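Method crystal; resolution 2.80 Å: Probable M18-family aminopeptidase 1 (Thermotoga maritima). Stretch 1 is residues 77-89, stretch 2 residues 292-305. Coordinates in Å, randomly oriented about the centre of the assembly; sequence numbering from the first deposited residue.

Stretch 1, residues 77-89: RVVDDLKRGLNLV
Stretch 2 292-305: FYLKALRQILKMQG

The most unusual feature of this contact is the carboxamide of Gln304, whose deposited orientation sets like against like at two backbone atoms. Its OE1 lies 3.2 Å from the carbonyl O of Asp80, while its NE2 lies 3.0 Å from the backbone N of Leu82; Asp81 OD2 also lies 3.2 Å from Gln304 NE2. The amide is probably turned over in the model, and the polar pairing at this end stays open. What is secure is the placement: Gln304 follows the helix, its CA-to-CB bond points toward stretch 1, and an extended side chain (chi1 -71°, m; chi2 -173°, t; chi3 176°) carries the amide to the loop. Val78 CG1 lies close to the end of the Gln304 side chain.

Stretch 2 is a helix from Phe292, held by i to i+4 bonds such as Arg298 N to Leu294 O (2.8 Å), Leu301 N to Leu297 O (2.9 Å) and Lys302 N to Arg298 O (2.8 Å). The Ile300 N to Ala296 O bond is weak at 3.5 Å. At the far end the turn tightens: Gln304 N reaches Leu301 O at 2.9 Å and Gly305 N reaches Lys302 O at 2.7 Å. Gly305 has phi/psi 86/15, where a CB would be jammed against the preceding carbonyl O.

Stretch 1 runs through a loop into a 3-10 segment, Leu82 to Arg84, and then to a strand that includes Leu88 and Val89. The short turn is defined by Arg84 N to Asp81 O at 2.8 Å and Gly85 N to Leu82 O at 2.7 Å. Asp81, with chi1 178° (t), braces it from its side chain: Lys83 N donates to Asp81 OD2 at 3.1 Å with a nearly straight angle of 173°. Asp81 N donates to Asp80 OD1 at 2.4 Å, very short, just before the turn. Gly85 then takes phi 78° and psi 177°, a positive phi that favours glycine, and the chain leaves in extended form.

The register runs in opposite sequence directions: the CA atoms of Asp81 and Gln304 are 7.4 Å apart, those of Leu82 and Leu301 6.8 Å, and those of Leu88 and Tyr293 11.3 Å. The backbones thus diverge toward the strand, and the side chains of Leu88 and Tyr293 span the gap.

Leu82 (chi1 -82°, m; chi2 -156°, t) is the apolar centre and has the largest covered area. Its CD1 meets Ile300 CG2 at a tight 3.3 Å and its CB meets Leu301 CD2 at 3.6 Å. Ile300 (m, t) points toward stretch 1, and its CG2 also touches Val78 CG2 at 3.9 Å, so one methyl serves two neighbours. Farther along, Leu86 (chi1 48°, p) approaches Leu297 loosely, CD1 to CD2 at 4.5 Å. Leu88 (m, t) places CD1 at the edge of the Tyr293 ring, near its plane, 3.7 Å from Tyr293 CE1. Tyr293 starts sideways, but chi1 166° (t) brings its end nearer. Together the stretches bury 420 Å².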

ATOM      1  N   ARG A  77     -37.239 -34.537  37.953  1.00 27.21           N
ATOM      2  CA  ARG A  77     -37.907 -34.729  39.227  1.00 26.79           C
ATOM      3  C   ARG A  77     -39.369 -34.552  38.849  1.00 27.69           C
ATOM      4  O   ARG A  77     -39.974 -33.511  39.110  1.00 27.81           O
ATOM      5  CB  ARG A  77     -37.469 -33.685  40.262  1.00 19.44           C
ATOM      6  CG  ARG A  77     -36.149 -34.013  40.923  1.00 19.50           C
ATOM      7  CD  ARG A  77     -35.819 -33.043  42.037  1.00 19.99           C
ATOM      8  NE  ARG A  77     -36.821 -33.074  43.097  1.00 19.18           N
ATOM      9  CZ  ARG A  77     -36.831 -32.248  44.144  1.00 18.01           C
ATOM     10  NH1 ARG A  77     -35.889 -31.324  44.276  1.00 18.63           N
ATOM     11  NH2 ARG A  77     -37.793 -32.339  45.055  1.00 19.24           N
ATOM     12  N   VAL A  78     -39.906 -35.566  38.171  1.00 24.39           N
ATOM     13  CA  VAL A  78     -41.294 -35.555  37.742  1.00 25.28           C
ATOM     14  C   VAL A  78     -42.107 -35.551  39.021  1.00 26.03           C
ATOM     15  O   VAL A  78     -41.895 -36.390  39.901  1.00 26.86           O
ATOM     16  CB  VAL A  78     -41.630 -36.798  36.912  1.00 16.96           C
ATOM     17  CG1 VAL A  78     -43.089 -36.788  36.540  1.00 15.69           C
ATOM     18  CG2 VAL A  78     -40.775 -36.824  35.659  1.00 18.17           C
ATOM     19  N   VAL A  79     -43.029 -34.603  39.122  1.00 14.92           N
ATOM     20  CA  VAL A  79     -43.836 -34.456  40.316  1.00 14.55           C
ATOM     21  C   VAL A  79     -45.321 -34.311  39.999  1.00 15.78           C
ATOM     22  O   VAL A  79     -46.157 -34.231  40.899  1.00 16.17           O
ATOM     23  CB  VAL A  79     -43.322 -33.238  41.123  1.00 11.64           C
ATOM     24  CG1 VAL A  79     -44.241 -32.919  42.273  1.00  9.94           C
ATOM     25  CG2 VAL A  79     -41.926 -33.539  41.653  1.00  9.61           C
ATOM     26  N   ASP A  80     -45.650 -34.287  38.715  1.00 21.93           N
ATOM     27  CA  ASP A  80     -47.037 -34.165  38.297  1.00 22.48           C
ATOM     28  C   ASP A  80     -47.166 -34.693  36.874  1.00 22.92           C
ATOM     29  O   ASP A  80     -46.256 -35.350  36.366  1.00 23.67           O
ATOM     30  CB  ASP A  80     -47.483 -32.705  38.343  1.00 32.04           C
ATOM     31  CG  ASP A  80     -48.994 -32.560  38.447  1.00 35.75           C
ATOM     32  OD1 ASP A  80     -49.718 -33.332  37.780  1.00 38.64           O
ATOM     33  OD2 ASP A  80     -49.462 -31.671  39.189  1.00 36.48           O
ATOM     34  N   ASP A  81     -48.296 -34.424  36.237  1.00 25.67           N
ATOM     35  CA  ASP A  81     -48.518 -34.857  34.872  1.00 25.52           C
ATOM     36  C   ASP A  81     -47.625 -33.980  33.977  1.00 25.96           C
ATOM     37  O   ASP A  81     -47.704 -32.751  34.038  1.00 26.06           O
ATOM     38  CB  ASP A  81     -49.999 -34.663  34.534  1.00 38.16           C
ATOM     39  CG  ASP A  81     -50.334 -35.042  33.112  1.00 39.23           C
ATOM     40  OD1 ASP A  81     -51.501 -34.841  32.724  1.00 39.63           O
ATOM     41  OD2 ASP A  81     -49.447 -35.539  32.385  1.00 42.00           O
ATOM     42  N   LEU A  82     -46.771 -34.592  33.158  1.00 21.28           N
ATOM     43  CA  LEU A  82     -45.895 -33.805  32.288  1.00 21.52           C
ATOM     44  C   LEU A  82     -46.656 -32.838  31.411  1.00 22.00           C
ATOM     45  O   LEU A  82     -46.084 -31.871  30.912  1.00 22.70           O
ATOM     46  CB  LEU A  82     -45.040 -34.688  31.383  1.00 20.69           C
ATOM     47  CG  LEU A  82     -43.755 -35.292  31.944  1.00 22.27           C
ATOM     48  CD1 LEU A  82     -42.821 -35.579  30.761  1.00 24.04           C
ATOM     49  CD2 LEU A  82     -43.088 -34.335  32.933  1.00 20.97           C
ATOM     50  N   LYS A  83     -47.944 -33.102  31.209  1.00 21.54           N
ATOM     51  CA  LYS A  83     -48.750 -32.220  30.379  1.00 21.55           C
ATOM     52  C   LYS A  83     -48.783 -30.814  30.961  1.00 21.25           C
ATOM     53  O   LYS A  83     -49.034 -29.847  30.248  1.00 21.10           O
ATOM     54  CB  LYS A  83     -50.175 -32.765  30.226  1.00 29.83           C
ATOM     55  CG  LYS A  83     -50.323 -33.832  29.146  1.00 28.33           C
ATOM     56  CD  LYS A  83     -51.767 -33.929  28.673  1.00 29.78           C
ATOM     57  CE  LYS A  83     -52.635 -34.752  29.606  1.00 27.89           C
ATOM     58  NZ  LYS A  83     -52.409 -36.211  29.415  1.00 28.34           N
ATOM     59  N   ARG A  84     -48.519 -30.699  32.256  1.00 27.04           N
ATOM     60  CA  ARG A  84     -48.515 -29.390  32.897  1.00 27.56           C
ATOM     61  C   ARG A  84     -47.196 -28.675  32.610  1.00 26.85           C
ATOM     62  O   ARG A  84     -46.982 -27.545  33.054  1.00 26.45           O
ATOM     63  CB  ARG A  84     -48.705 -29.538  34.404  1.00 47.13           C
ATOM     64  CG  ARG A  84     -49.893 -30.392  34.776  1.00 50.82           C
ATOM     65  CD  ARG A  84     -50.210 -30.269  36.248  1.00 59.37           C
ATOM     66  NE  ARG A  84     -50.668 -28.928  36.596  1.00 64.19           N
ATOM     67  CZ  ARG A  84     -51.719 -28.331  36.044  1.00 69.04           C
ATOM     68  NH1 ARG A  84     -52.425 -28.952  35.108  1.00 69.31           N
ATOM     69  NH2 ARG A  84     -52.073 -27.116  36.438  1.00 70.92           N
ATOM     70  N   GLY A  85     -46.321 -29.345  31.860  1.00 26.45           N
ATOM     71  CA  GLY A  85     -45.027 -28.782  31.519  1.00 25.35           C
ATOM     72  C   GLY A  85     -44.066 -28.888  32.685  1.00 25.16           C
ATOM     73  O   GLY A  85     -44.437 -29.358  33.762  1.00 25.65           O
ATOM     74  N   LEU A  86     -42.826 -28.468  32.482  1.00 21.40           N
ATOM     75  CA  LEU A  86     -41.851 -28.512  33.562  1.00 19.79           C
ATOM     76  C   LEU A  86     -40.907 -27.328  33.504  1.00 19.60           C
ATOM     77  O   LEU A  86     -40.859 -26.612  32.504  1.00 19.25           O
ATOM     78  CB  LEU A  86     -41.064 -29.835  33.550  1.00 17.38           C
ATOM     79  CG  LEU A  86     -40.415 -30.446  32.303  1.00 15.55           C
ATOM     80  CD1 LEU A  86     -39.802 -31.795  32.687  1.00 11.86           C
ATOM     81  CD2 LEU A  86     -41.446 -30.646  31.198  1.00 13.41           C
ATOM     82  N   ASN A  87     -40.191 -27.103  34.599  1.00 22.05           N
ATOM     83  CA  ASN A  87     -39.232 -26.013  34.680  1.00 21.45           C
ATOM     84  C   ASN A  87     -37.836 -26.590  34.509  1.00 21.35           C
ATOM     85  O   ASN A  87     -37.267 -27.169  35.433  1.00 21.05           O
ATOM     86  CB  ASN A  87     -39.345 -25.301  36.027  1.00 15.23           C
ATOM     87  CG  ASN A  87     -40.479 -24.294  36.059  1.00 16.59           C
ATOM     88  OD1 ASN A  87     -41.268 -24.194  35.111  1.00 17.49           O
ATOM     89  ND2 ASN A  87     -40.563 -23.535  37.149  1.00 15.53           N
ATOM     90  N   LEU A  88     -37.293 -26.440  33.306  1.00 22.99           N
ATOM     91  CA  LEU A  88     -35.969 -26.950  33.003  1.00 22.11           C
ATOM     92  C   LEU A  88     -34.939 -25.848  32.881  1.00 21.49           C
ATOM     93  O   LEU A  88     -35.207 -24.781  32.336  1.00 22.43           O
ATOM     94  CB  LEU A  88     -35.978 -27.703  31.679  1.00 24.27           C
ATOM     95  CG  LEU A  88     -36.844 -28.937  31.522  1.00 24.64           C
ATOM     96  CD1 LEU A  88     -36.702 -29.425  30.084  1.00 24.57           C
ATOM     97  CD2 LEU A  88     -36.420 -30.007  32.516  1.00 23.05           C
ATOM     98  N   VAL A  89     -33.755 -26.116  33.401  1.00 13.15           N
ATOM     99  CA  VAL A  89     -32.650 -25.189  33.278  1.00 13.10           C
ATOM    100  C   VAL A  89     -31.642 -26.074  32.538  1.00 13.16           C
ATOM    101  O   VAL A  89     -31.397 -27.216  32.943  1.00 13.82           O
ATOM    102  CB  VAL A  89     -32.130 -24.749  34.664  1.00 18.45           C
ATOM    103  CG1 VAL A  89     -31.851 -25.961  35.513  1.00 19.27           C
ATOM    104  CG2 VAL A  89     -30.884 -23.905  34.516  1.00 18.74           C
ATOM    105  N   PHE A 292     -32.220 -36.836  21.761  1.00 27.74           N
ATOM    106  CA  PHE A 292     -32.069 -37.291  23.145  1.00 25.95           C
ATOM    107  C   PHE A 292     -33.024 -36.598  24.130  1.00 25.39           C
ATOM    108  O   PHE A 292     -33.655 -37.243  24.980  1.00 24.92           O
ATOM    109  CB  PHE A 292     -30.625 -37.052  23.586  1.00 25.10           C
ATOM    110  CG  PHE A 292     -30.409 -37.188  25.061  1.00 22.54           C
ATOM    111  CD1 PHE A 292     -30.680 -38.390  25.710  1.00 20.72           C
ATOM    112  CD2 PHE A 292     -29.912 -36.119  25.801  1.00 20.91           C
ATOM    113  CE1 PHE A 292     -30.456 -38.524  27.081  1.00 22.36           C
ATOM    114  CE2 PHE A 292     -29.684 -36.242  27.168  1.00 21.02           C
ATOM    115  CZ  PHE A 292     -29.956 -37.447  27.812  1.00 23.22           C
ATOM    116  N   TYR A 293     -33.110 -35.279  24.006  1.00 24.77           N
ATOM    117  CA  TYR A 293     -33.959 -34.455  24.853  1.00 24.36           C
ATOM    118  C   TYR A 293     -35.436 -34.834  24.772  1.00 24.62           C
ATOM    119  O   TYR A 293     -36.102 -34.978  25.794  1.00 24.98           O
ATOM    120  CB  TYR A 293     -33.758 -32.994  24.465  1.00 23.61           C
ATOM    121  CG  TYR A 293     -34.782 -32.032  25.001  1.00 23.40           C
ATOM    122  CD1 TYR A 293     -35.117 -32.013  26.353  1.00 22.69           C
ATOM    123  CD2 TYR A 293     -35.372 -31.091  24.162  1.00 22.32           C
ATOM    124  CE1 TYR A 293     -36.017 -31.070  26.859  1.00 21.46           C
ATOM    125  CE2 TYR A 293     -36.265 -30.148  24.652  1.00 22.41           C
ATOM    126  CZ  TYR A 293     -36.582 -30.138  26.002  1.00 23.21           C
ATOM    127  OH  TYR A 293     -37.438 -29.176  26.490  1.00 23.87           O
ATOM    128  N   LEU A 294     -35.956 -34.985  23.560  1.00 28.47           N
ATOM    129  CA  LEU A 294     -37.353 -35.350  23.409  1.00 28.31           C
ATOM    130  C   LEU A 294     -37.551 -36.839  23.659  1.00 28.81           C
ATOM    131  O   LEU A 294     -38.614 -37.269  24.104  1.00 30.04           O
ATOM    132  CB  LEU A 294     -37.846 -34.972  22.019  1.00 18.64           C
ATOM    133  CG  LEU A 294     -37.835 -33.462  21.785  1.00 18.74           C
ATOM    134  CD1 LEU A 294     -38.611 -33.158  20.515  1.00 18.40           C
ATOM    135  CD2 LEU A 294     -38.470 -32.730  22.981  1.00 16.69           C
ATOM    136  N   LYS A 295     -36.520 -37.625  23.373  1.00 25.93           N
ATOM    137  CA  LYS A 295     -36.582 -39.058  23.597  1.00 25.11           C
ATOM    138  C   LYS A 295     -36.692 -39.285  25.095  1.00 25.56           C
ATOM    139  O   LYS A 295     -37.291 -40.263  25.542  1.00 26.28           O
ATOM    140  CB  LYS A 295     -35.326 -39.740  23.055  1.00 17.00           C
ATOM    141  CG  LYS A 295     -35.187 -41.189  23.470  1.00 15.86           C
ATOM    142  CD  LYS A 295     -34.057 -41.860  22.731  1.00 16.11           C
ATOM    143  CE  LYS A 295     -33.599 -43.100  23.460  1.00 18.31           C
ATOM    144  NZ  LYS A 295     -32.990 -42.763  24.779  1.00 20.28           N
ATOM    145  N   ALA A 296     -36.111 -38.370  25.865  1.00 22.83           N
ATOM    146  CA  ALA A 296     -36.147 -38.446  27.323  1.00 22.51           C
ATOM    147  C   ALA A 296     -37.534 -38.099  27.834  1.00 22.54           C
ATOM    148  O   ALA A 296     -38.019 -38.700  28.787  1.00 22.21           O
ATOM    149  CB  ALA A 296     -35.124 -37.491  27.929  1.00 25.63           C
ATOM    150  N   LEU A 297     -38.166 -37.121  27.195  1.00 26.60           N
ATOM    151  CA  LEU A 297     -39.497 -36.700  27.602  1.00 26.89           C
ATOM    152  C   LEU A 297     -40.573 -37.693  27.160  1.00 27.92           C
ATOM    153  O   LEU A 297     -41.524 -37.956  27.895  1.00 27.94           O
ATOM    154  CB  LEU A 297     -39.794 -35.294  27.062  1.00 12.56           C
ATOM    155  CG  LEU A 297     -38.896 -34.181  27.623  1.00 11.33           C
ATOM    156  CD1 LEU A 297     -39.506 -32.833  27.296  1.00  7.28           C
ATOM    157  CD2 LEU A 297     -38.746 -34.315  29.131  1.00  9.62           C
ATOM    158  N   ARG A 298     -40.418 -38.252  25.964  1.00 42.10           N
ATOM    159  CA  ARG A 298     -41.381 -39.225  25.466  1.00 43.06           C
ATOM    160  C   ARG A 298     -41.397 -40.464  26.362  1.00 43.60           C
ATOM    161  O   ARG A 298     -42.459 -41.011  26.661  1.00 43.55           O
ATOM    162  CB  ARG A 298     -41.049 -39.628  24.023  1.00 29.54           C
ATOM    163  CG  ARG A 298     -41.612 -38.690  22.971  1.00 30.63           C
ATOM    164  CD  ARG A 298     -41.519 -39.318  21.586  1.00 34.30           C
ATOM    165  NE  ARG A 298     -40.145 -39.374  21.096  1.00 36.81           N
ATOM    166  CZ  ARG A 298     -39.517 -38.360  20.507  1.00 37.22           C
ATOM    167  NH1 ARG A 298     -40.140 -37.206  20.323  1.00 38.71           N
ATOM    168  NH2 ARG A 298     -38.260 -38.495  20.110  1.00 36.47           N
ATOM    169  N   GLN A 299     -40.219 -40.906  26.794  1.00 30.23           N
ATOM    170  CA  GLN A 299     -40.132 -42.074  27.658  1.00 30.48           C
ATOM    171  C   GLN A 299     -40.971 -41.832  28.905  1.00 30.43           C
ATOM    172  O   GLN A 299     -41.739 -42.694  29.329  1.00 30.95           O
ATOM    173  CB  GLN A 299     -38.681 -42.337  28.054  1.00 35.81           C
ATOM    174  CG  GLN A 299     -38.489 -43.596  28.877  1.00 37.56           C
ATOM    175  CD  GLN A 299     -38.993 -44.841  28.166  1.00 41.57           C
ATOM    176  OE1 GLN A 299     -38.577 -45.145  27.046  1.00 41.15           O
ATOM    177  NE2 GLN A 299     -39.893 -45.570  28.819  1.00 45.46           N
ATOM    178  N   ILE A 300     -40.822 -40.646  29.480  1.00 26.24           N
ATOM    179  CA  ILE A 300     -41.558 -40.277  30.677  1.00 25.29           C
ATOM    180  C   ILE A 300     -43.055 -40.184  30.381  1.00 26.43           C
ATOM    181  O   ILE A 300     -43.884 -40.568  31.211  1.00 26.80           O
ATOM    182  CB  ILE A 300     -41.043 -38.924  31.240  1.00 19.88           C
ATOM    183  CG1 ILE A 300     -39.615 -39.108  31.773  1.00 18.22           C
ATOM    184  CG2 ILE A 300     -41.985 -38.398  32.339  1.00 17.95           C
ATOM    185  CD1 ILE A 300     -38.974 -37.831  32.262  1.00 14.97           C
ATOM    186  N   LEU A 301     -43.398 -39.683  29.197  1.00 38.25           N
ATOM    187  CA  LEU A 301     -44.797 -39.556  28.807  1.00 38.20           C
ATOM    188  C   LEU A 301     -45.482 -40.916  28.668  1.00 38.25           C
ATOM    189  O   LEU A 301     -46.609 -41.101  29.144  1.00 37.51           O
ATOM    190  CB  LEU A 301     -44.919 -38.774  27.495  1.00 14.74           C
ATOM    191  CG  LEU A 301     -44.756 -37.257  27.617  1.00 15.39           C
ATOM    192  CD1 LEU A 301     -44.845 -36.618  26.239  1.00 14.91           C
ATOM    193  CD2 LEU A 301     -45.837 -36.698  28.533  1.00 13.64           C
ATOM    194  N   LYS A 302     -44.806 -41.863  28.016  1.00 33.93           N
ATOM    195  CA  LYS A 302     -45.362 -43.201  27.832  1.00 33.66           C
ATOM    196  C   LYS A 302     -45.597 -43.813  29.197  1.00 33.46           C
ATOM    197  O   LYS A 302     -46.620 -44.457  29.431  1.00 32.33           O
ATOM    198  CB  LYS A 302     -44.401 -44.085  27.042  1.00 18.97           C
ATOM    199  CG  LYS A 302     -44.146 -43.590  25.640  1.00 19.73           C
ATOM    200  CD  LYS A 302     -45.430 -43.517  24.826  1.00 19.73           C
ATOM    201  CE  LYS A 302     -45.997 -44.899  24.561  1.00 20.09           C
ATOM    202  NZ  LYS A 302     -47.205 -44.829  23.698  1.00 22.43           N
HETATM  203  N   MSE A 303     -44.642 -43.595  30.096  1.00 18.78           N
HETATM  204  CA  MSE A 303     -44.738 -44.116  31.448  1.00 19.86           C
HETATM  205  C   MSE A 303     -45.951 -43.549  32.181  1.00 19.38           C
HETATM  206  O   MSE A 303     -46.462 -44.163  33.111  1.00 19.30           O
HETATM  207  CB  MSE A 303     -43.461 -43.808  32.220  1.00 53.20           C
HETATM  208  CG  MSE A 303     -42.238 -44.466  31.617  1.00 54.41           C
HETATM  209 SE   MSE A 303     -40.653 -44.182  32.674  1.00 58.31          SE
HETATM  210  CE  MSE A 303     -40.522 -45.912  33.554  1.00 56.35           C
ATOM    211  N   GLN A 304     -46.405 -42.375  31.758  1.00 21.22           N
ATOM    212  CA  GLN A 304     -47.572 -41.756  32.364  1.00 21.31           C
ATOM    213  C   GLN A 304     -48.806 -42.101  31.540  1.00 22.13           C
ATOM    214  O   GLN A 304     -49.867 -41.501  31.703  1.00 22.07           O
ATOM    215  CB  GLN A 304     -47.392 -40.245  32.442  1.00 11.86           C
ATOM    216  CG  GLN A 304     -46.356 -39.827  33.461  1.00 11.70           C
ATOM    217  CD  GLN A 304     -46.300 -38.326  33.672  1.00 11.97           C
ATOM    218  OE1 GLN A 304     -45.548 -37.839  34.521  1.00 11.70           O
ATOM    219  NE2 GLN A 304     -47.092 -37.584  32.903  1.00 13.09           N
ATOM    220  N   GLY A 305     -48.650 -43.072  30.645  1.00 31.81           N
ATOM    221  CA  GLY A 305     -49.757 -43.506  29.816  1.00 32.14           C
ATOM    222  C   GLY A 305     -49.989 -42.720  28.542  1.00 33.04           C
ATOM    223  O   GLY A 305     -51.051 -42.849  27.939  1.00 33.47           O
TER